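Sugar ABC transporter, periplasmic sugar-binding protein (Caulobacter crescentus, PDB 4IRX) binds myo-inositol in the periplasm, probably delivering it to an ABC transporter for uptake into the cell. Local coordinates at residues 69-75 and 93-99. Where two conformers were deposited one is given. Residues are numbered along the deposited sequence.
Sequences IVAPTDS and ISVDRNI. With INS (1,2,3,4,5,6-hexahydroxy-cyclohexane), chain C.
Two neighbouring parallel strands, 67-70 and 91-95, meet here at their C-terminal ends and run on into loops at the inositol pocket; helix 79-87 makes the crossover between them. I69 pairs with I93 and V70 with S94 (CA-CA 5.0 and 4.7 Å), all in extended conformation. V70 bonds both ways across to the neighbouring strand: its N donates to I93 O (2.9 Å), and its O accepts from V95 N (2.9 Å). Beta-branched I69, V70, I93 and V95 suit extended chain: on one sheet face, I69 CG1 packs on I93 CG2 (3.6 Å) beside helix 251-268; on the other, V70 CG1 meets CD1 of loop residue I99 (3.6 Å).

At D96 the chain makes a gamma turn with positive phi (75/-52), R97 N bonding weakly to V95 O (2.8 Å). P72, with no backbone NH to satisfy, sets CG 3.7 Å from I99 CG1. The short hydroxyl of S75 donates from OG to N98 O (2.6 Å), joining the loops.

R97 (chi1 p, chi2 m, chi3 m) has N-H groups for several partners: NH1 donates to P72 O (2.8 Å) and a water on T73 O, NE salt-bridges D96 OD2 (2.9 Å), and NH2 reaches INS O6 (2.9 Å) and D140. D96's two carboxylate oxygens accept two inositol hydroxyls' hydrogen bonds, OD1 from INS O1 (2.6 Å), OD2 from INS O6 (2.5 Å). Ligand-binding loops following parallel strands characterise the type I periplasmic binding protein fold.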
loop_
_atom_site.group_PDB
_atom_site.type_symbol
_atom_site.label_atom_id
_atom_site.label_comp_id
_atom_site.label_asym_id
_atom_site.label_seq_id
_atom_site.Cartn_x
_atom_site.Cartn_y
_atom_site.Cartn_z
ATOM N N ILE A 69 -1.885 3.075 16.356
ATOM C CA ILE A 69 -2.141 3.097 14.919
ATOM C C ILE A 69 -1.377 1.941 14.336
ATOM O O ILE A 69 -0.198 1.793 14.599
ATOM C CB ILE A 69 -1.658 4.407 14.292
ATOM C CG1 ILE A 69 -2.412 5.598 14.913
ATOM C CG2 ILE A 69 -1.815 4.380 12.799
ATOM C CD1 ILE A 69 -1.806 6.969 14.541
ATOM N N VAL A 70 -2.058 1.086 13.592
ATOM C CA VAL A 70 -1.419 -0.133 13.101
ATOM C C VAL A 70 -1.609 -0.333 11.596
ATOM O O VAL A 70 -2.706 -0.173 11.051
ATOM C CB VAL A 70 -1.913 -1.371 13.904
ATOM C CG1 VAL A 70 -3.428 -1.467 13.901
ATOM C CG2 VAL A 70 -1.283 -2.665 13.394
ATOM N N ALA A 71 -0.506 -0.640 10.923
ATOM C CA ALA A 71 -0.565 -1.154 9.550
ATOM C C ALA A 71 -0.264 -2.643 9.689
ATOM O O ALA A 71 0.910 -3.029 9.790
ATOM C CB ALA A 71 0.463 -0.468 8.652
ATOM N N PRO A 72 -1.319 -3.482 9.748
ATOM C CA PRO A 72 -1.091 -4.898 10.092
ATOM C C PRO A 72 -0.333 -5.644 9.001
ATOM O O PRO A 72 -0.622 -5.418 7.826
ATOM C CB PRO A 72 -2.505 -5.474 10.204
ATOM C CG PRO A 72 -3.367 -4.543 9.348
ATOM C CD PRO A 72 -2.748 -3.173 9.536
ATOM N N THR A 73 0.570 -6.549 9.377
ATOM C CA THR A 73 1.257 -7.410 8.411
ATOM C C THR A 73 0.273 -8.258 7.616
ATOM O O THR A 73 0.485 -8.524 6.432
ATOM C CB THR A 73 2.261 -8.360 9.105
ATOM O OG1 THR A 73 1.538 -9.204 10.011
ATOM C CG2 THR A 73 3.321 -7.577 9.849
ATOM N N ASP A 74 -0.791 -8.688 8.280
ATOM C CA ASP A 74 -1.856 -9.481 7.692
ATOM C C ASP A 74 -3.180 -9.014 8.315
ATOM O O ASP A 74 -3.334 -8.992 9.542
ATOM C CB ASP A 74 -1.598 -10.968 7.978
ATOM C CG ASP A 74 -2.589 -11.872 7.299
ATOM O OD1 ASP A 74 -3.757 -11.917 7.730
ATOM O OD2 ASP A 74 -2.197 -12.570 6.334
ATOM N N SER A 75 -4.117 -8.620 7.467
ATOM C CA SER A 75 -5.351 -7.976 7.898
ATOM C C SER A 75 -6.226 -8.862 8.779
ATOM O O SER A 75 -6.856 -8.373 9.726
ATOM C CB SER A 75 -6.146 -7.455 6.701
ATOM O OG SER A 75 -5.492 -6.332 6.096
ATOM N N ILE A 93 -6.707 2.056 15.605
ATOM C CA ILE A 93 -7.062 2.499 14.268
ATOM C C ILE A 93 -6.035 1.921 13.281
ATOM O O ILE A 93 -4.834 1.884 13.567
ATOM C CB ILE A 93 -7.178 4.039 14.206
ATOM C CG1 ILE A 93 -7.706 4.521 12.848
ATOM C CG2 ILE A 93 -5.862 4.678 14.563
ATOM C CD1 ILE A 93 -8.187 5.966 12.896
ATOM N N SER A 94 -6.510 1.434 12.148
ATOM C CA SER A 94 -5.604 0.896 11.145
ATOM C C SER A 94 -5.300 1.964 10.096
ATOM O O SER A 94 -6.086 2.884 9.872
ATOM C CB SER A 94 -6.166 -0.386 10.500
ATOM O OG SER A 94 -7.385 -0.134 9.812
ATOM N N VAL A 95 -4.128 1.830 9.491
ATOM C CA VAL A 95 -3.715 2.722 8.418
ATOM C C VAL A 95 -3.167 1.890 7.255
ATOM O O VAL A 95 -2.517 0.858 7.458
ATOM C CB VAL A 95 -2.694 3.786 8.891
ATOM C CG1 VAL A 95 -1.341 3.162 9.197
ATOM C CG2 VAL A 95 -2.526 4.899 7.814
ATOM N N ASP A 96 -3.489 2.342 6.038
ATOM C CA ASP A 96 -3.060 1.753 4.766
ATOM C C ASP A 96 -3.774 0.469 4.387
ATOM O O ASP A 96 -4.276 0.322 3.263
ATOM C CB ASP A 96 -1.552 1.549 4.678
ATOM C CG ASP A 96 -1.159 0.962 3.342
ATOM O OD1 ASP A 96 -1.218 1.710 2.335
ATOM O OD2 ASP A 96 -0.847 -0.235 3.293
ATOM N N ARG A 97 -3.784 -0.479 5.314
ATOM C CA ARG A 97 -4.577 -1.710 5.157
ATOM C C ARG A 97 -5.357 -1.956 6.447
ATOM O O ARG A 97 -4.972 -1.479 7.533
ATOM C CB ARG A 97 -3.735 -2.941 4.765
ATOM C CG ARG A 97 -2.809 -3.510 5.854
ATOM C CD ARG A 97 -1.592 -2.649 6.099
ATOM N NE ARG A 97 -0.725 -2.629 4.920
ATOM C CZ ARG A 97 0.121 -3.600 4.559
ATOM N NH1 ARG A 97 0.293 -4.685 5.301
ATOM N NH2 ARG A 97 0.809 -3.485 3.430
ATOM N N ASN A 98 -6.469 -2.662 6.317
ATOM C CA ASN A 98 -7.391 -2.775 7.437
ATOM C C ASN A 98 -7.146 -3.986 8.331
ATOM O O ASN A 98 -6.265 -4.794 8.083
ATOM C CB ASN A 98 -8.852 -2.679 6.960
ATOM C CG ASN A 98 -9.294 -3.869 6.122
ATOM O OD1 ASN A 98 -8.921 -5.016 6.391
ATOM N ND2 ASN A 98 -10.121 -3.594 5.103
ATOM N N ILE A 99 -7.884 -4.046 9.430
ATOM C CA ILE A 99 -7.955 -5.242 10.253
ATOM C C ILE A 99 -9.384 -5.725 10.153
ATOM O O ILE A 99 -10.322 -4.934 10.318
ATOM C CB ILE A 99 -7.601 -4.930 11.707
ATOM C CG1 ILE A 99 -6.106 -4.606 11.825
ATOM C CG2 ILE A 99 -7.989 -6.105 12.608
ATOM C CD1 ILE A 99 -5.674 -4.175 13.186
HETATM C C1 INS C . 0.823 0.054 0.306
HETATM C C2 INS C . 1.830 0.397 -0.742
HETATM C C3 INS C . 3.077 -0.410 -0.494
HETATM C C4 INS C . 2.773 -1.872 -0.578
HETATM C C5 INS C . 1.809 -2.255 0.481
HETATM C C6 INS C . 0.544 -1.435 0.375
HETATM O O1 INS C . -0.368 0.767 0.087
HETATM O O2 INS C . 1.297 0.142 -2.006
HETATM O O3 INS C . 4.089 -0.055 -1.405
HETATM O O4 INS C . 3.939 -2.627 -0.484
HETATM O O5 INS C . 1.542 -3.617 0.387
HETATM O O6 INS C . -0.395 -1.803 1.352
HETATM O O HOH W 1 1.849 -6.989 4.730
#